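Local coordinates for protein putative NADP oxidoreductase BF3122 (Bacteroides fragilis, PDB 3D1L) that is a putative NADP-dependent oxidoreductase, with a Rossmann-type domain and a helical domain probably akin to the C-terminal domain of 6-phosphogluconate dehydrogenase, at residues E45-L50 against Y58-A63. Residues are numbered along the deposited sequence; the frame is centred on the assembly and turned at random.
Sequences ESAREL and YTTDLA
The aromatic ring of Tyr58 lies flat against helix 44-53, with Arg48 over its face and Ala47 beside its root. This packing joins the last two elements of a beta-alpha-beta unit in the Rossmann-type domain, where strand 35-40, helix 44-53 and the outermost strand 57-59 follow one another. Arg48 presents the start of its side chain rather than its charge: CB stands 4.1 Å from the Tyr58 ring centroid and 27° off the normal, a CH-pi contact, and Arg48 CG comes to 3.9 Å from Tyr58 CE2. With CG anti to the backbone N (chi1 -178°), the arginine runs side by side with the tyrosine and both point the same way. On the strand side, chi1 of 77° sets Tyr58 CG between its own N and carbonyl carbon, and the phenol oxygen of Tyr58 hydrogen-bonds to Glu44 at the start of helix 44-53. Ala47, buried, directs its methyl at the strand and meets Tyr58 CD1 at 3.5 Å. The same methyl, Ala47 CB, lies 3.9 Å from Thr59 O and 4.4 Å from Thr60 CG2, which touches it from beyond the strand end. No hydrogen bond crosses between the segments, and the contact rests on carbon packing. Thr59 instead turns away from the helix; its side chain packs on Gln38 and Tyr40 of strand 35-40, and its hydroxyl bonds to Glu64. In the turn that follows, Thr59 OG1 accepts Asp61 N at 3.1 Å in an ST turn; an Asx turn comes next, with Ala63 N meeting Asp61 OD1 from above the carboxylate plane.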
ATOM      1  N   GLU B  45      25.127   1.654 -17.315  1.00 44.41           N
ATOM      2  CA  GLU B  45      24.519   0.636 -16.454  0.50 44.33           C
ATOM      3  C   GLU B  45      23.050   0.393 -16.817  1.00 44.22           C
ATOM      4  O   GLU B  45      22.592  -0.760 -16.902  1.00 44.53           O
ATOM      5  CB  GLU B  45      24.661   1.089 -14.992  0.50 44.42           C
ATOM      6  CG  GLU B  45      24.087   0.172 -13.917  0.50 44.78           C
ATOM      7  CD  GLU B  45      24.240   0.769 -12.518  0.50 44.53           C
ATOM      8  OE1 GLU B  45      23.377   1.576 -12.103  0.50 44.82           O
ATOM      9  OE2 GLU B  45      25.225   0.434 -11.835  0.50 44.35           O
ATOM     10  N   SER B  46      22.305   1.487 -17.017  1.00 43.38           N
ATOM     11  CA  SER B  46      20.862   1.416 -17.337  1.00 43.00           C
ATOM     12  C   SER B  46      20.596   0.944 -18.763  1.00 42.56           C
ATOM     13  O   SER B  46      19.691   0.136 -19.000  1.00 41.73           O
ATOM     14  CB  SER B  46      20.186   2.766 -17.116  1.00 43.28           C
ATOM     15  OG  SER B  46      20.314   3.137 -15.750  1.00 44.78           O
ATOM     16  N   ALA B  47      21.390   1.449 -19.706  1.00 41.77           N
ATOM     17  CA  ALA B  47      21.309   1.024 -21.089  1.00 41.46           C
ATOM     18  C   ALA B  47      21.594  -0.495 -21.196  1.00 40.83           C
ATOM     19  O   ALA B  47      20.814  -1.230 -21.783  1.00 41.43           O
ATOM     20  CB  ALA B  47      22.279   1.840 -21.937  1.00 41.39           C
ATOM     21  N   ARG B  48      22.664  -0.956 -20.555  1.00 39.99           N
ATOM     22  CA  ARG B  48      23.074  -2.362 -20.618  0.50 39.65           C
ATOM     23  C   ARG B  48      22.087  -3.297 -19.929  1.00 39.71           C
ATOM     24  O   ARG B  48      21.693  -4.308 -20.493  1.00 39.67           O
ATOM     25  CB  ARG B  48      24.471  -2.548 -20.011  0.50 39.60           C
ATOM     26  CG  ARG B  48      25.001  -3.998 -20.085  0.50 39.22           C
ATOM     27  CD  ARG B  48      26.204  -4.257 -19.172  0.50 39.38           C
ATOM     28  NE  ARG B  48      26.111  -3.558 -17.893  0.50 38.08           N
ATOM     29  CZ  ARG B  48      26.994  -2.661 -17.459  0.50 39.36           C
ATOM     30  NH1 ARG B  48      28.066  -2.353 -18.188  0.50 39.25           N
ATOM     31  NH2 ARG B  48      26.815  -2.073 -16.282  0.50 39.82           N
ATOM     32  N   GLU B  49      21.699  -2.964 -18.705  1.00 40.38           N
ATOM     33  CA  GLU B  49      20.739  -3.768 -17.948  1.00 41.80           C
ATOM     34  C   GLU B  49      19.521  -4.038 -18.787  1.00 40.76           C
ATOM     35  O   GLU B  49      19.105  -5.187 -18.938  1.00 40.65           O
ATOM     36  CB  GLU B  49      20.334  -3.079 -16.635  1.00 41.34           C
ATOM     37  CG  GLU B  49      21.312  -3.317 -15.515  1.00 44.04           C
ATOM     38  CD  GLU B  49      20.942  -2.576 -14.220  1.00 45.88           C
ATOM     39  OE1 GLU B  49      21.765  -2.669 -13.264  1.00 50.21           O
ATOM     40  OE2 GLU B  49      19.852  -1.926 -14.145  1.00 48.16           O
ATOM     41  N   LEU B  50      18.957  -2.987 -19.360  1.00 40.17           N
ATOM     42  CA  LEU B  50      17.760  -3.190 -20.175  1.00 40.86           C
ATOM     43  C   LEU B  50      18.029  -3.969 -21.475  1.00 40.52           C
ATOM     44  O   LEU B  50      17.244  -4.823 -21.856  1.00 40.83           O
ATOM     45  CB  LEU B  50      17.007  -1.870 -20.457  1.00 39.86           C
ATOM     46  CG  LEU B  50      15.723  -2.056 -21.295  1.00 41.61           C
ATOM     47  CD1 LEU B  50      14.792  -3.181 -20.723  1.00 39.36           C
ATOM     48  CD2 LEU B  50      14.985  -0.731 -21.410  1.00 39.84           C
ATOM     49  N   TYR B  58      22.973  -1.612 -27.322  1.00 41.52           N
ATOM     50  CA  TYR B  58      22.734  -0.371 -26.595  1.00 41.03           C
ATOM     51  C   TYR B  58      23.756   0.690 -26.907  1.00 41.35           C
ATOM     52  O   TYR B  58      24.866   0.403 -27.357  1.00 40.99           O
ATOM     53  CB  TYR B  58      22.635  -0.589 -25.070  1.00 40.18           C
ATOM     54  CG  TYR B  58      23.956  -0.803 -24.370  1.00 39.87           C
ATOM     55  CD1 TYR B  58      24.715   0.282 -23.909  1.00 39.09           C
ATOM     56  CD2 TYR B  58      24.436  -2.079 -24.154  1.00 38.43           C
ATOM     57  CE1 TYR B  58      25.903   0.094 -23.260  1.00 38.20           C
ATOM     58  CE2 TYR B  58      25.655  -2.290 -23.507  1.00 39.89           C
ATOM     59  CZ  TYR B  58      26.379  -1.203 -23.063  1.00 40.15           C
ATOM     60  OH  TYR B  58      27.571  -1.414 -22.411  1.00 38.56           O
ATOM     61  N   THR B  59      23.381   1.934 -26.649  1.00 41.67           N
ATOM     62  CA  THR B  59      24.350   3.019 -26.738  1.00 41.67           C
ATOM     63  C   THR B  59      24.047   4.042 -25.632  1.00 41.19           C
ATOM     64  O   THR B  59      22.921   4.082 -25.113  1.00 39.63           O
ATOM     65  CB  THR B  59      24.343   3.678 -28.151  1.00 41.22           C
ATOM     66  OG1 THR B  59      25.414   4.625 -28.238  1.00 41.50           O
ATOM     67  CG2 THR B  59      23.015   4.415 -28.384  1.00 41.46           C
ATOM     68  N   THR B  60      25.049   4.843 -25.274  1.00 40.61           N
ATOM     69  CA  THR B  60      24.826   6.014 -24.414  1.00 41.88           C
ATOM     70  C   THR B  60      25.104   7.292 -25.200  1.00 42.49           C
ATOM     71  O   THR B  60      25.226   8.372 -24.625  1.00 41.73           O
ATOM     72  CB  THR B  60      25.744   6.023 -23.171  1.00 41.29           C
ATOM     73  OG1 THR B  60      27.102   6.015 -23.605  1.00 42.67           O
ATOM     74  CG2 THR B  60      25.504   4.822 -22.297  1.00 41.02           C
ATOM     75  N   ASP B  61      25.214   7.146 -26.521  1.00 43.36           N
ATOM     76  CA  ASP B  61      25.527   8.257 -27.402  1.00 44.52           C
ATOM     77  C   ASP B  61      24.471   8.295 -28.465  1.00 44.82           C
ATOM     78  O   ASP B  61      24.350   7.341 -29.242  1.00 45.29           O
ATOM     79  CB  ASP B  61      26.908   8.042 -28.036  1.00 45.25           C
ATOM     80  CG  ASP B  61      27.343   9.183 -28.961  1.00 46.33           C
ATOM     81  OD1 ASP B  61      26.541  10.079 -29.280  1.00 49.97           O
ATOM     82  OD2 ASP B  61      28.513   9.178 -29.385  1.00 49.75           O
ATOM     83  N   LEU B  62      23.712   9.391 -28.509  1.00 44.87           N
ATOM     84  CA  LEU B  62      22.637   9.553 -29.503  1.00 45.45           C
ATOM     85  C   LEU B  62      23.137   9.485 -30.945  1.00 46.08           C
ATOM     86  O   LEU B  62      22.395   9.116 -31.852  1.00 47.27           O
ATOM     87  CB  LEU B  62      21.887  10.865 -29.287  1.00 45.38           C
ATOM     88  CG  LEU B  62      21.096  10.910 -27.977  1.00 45.87           C
ATOM     89  CD1 LEU B  62      20.651  12.315 -27.621  1.00 44.70           C
ATOM     90  CD2 LEU B  62      19.907   9.947 -28.054  1.00 42.06           C
ATOM     91  N   ALA B  63      24.398   9.835 -31.160  1.00 45.38           N
ATOM     92  CA  ALA B  63      24.974   9.784 -32.494  1.00 45.27           C
ATOM     93  C   ALA B  63      25.111   8.339 -32.979  1.00 44.80           C
ATOM     94  O   ALA B  63      25.200   8.087 -34.174  1.00 44.86           O
ATOM     95  CB  ALA B  63      26.318  10.507 -32.507  1.00 44.33           C
TER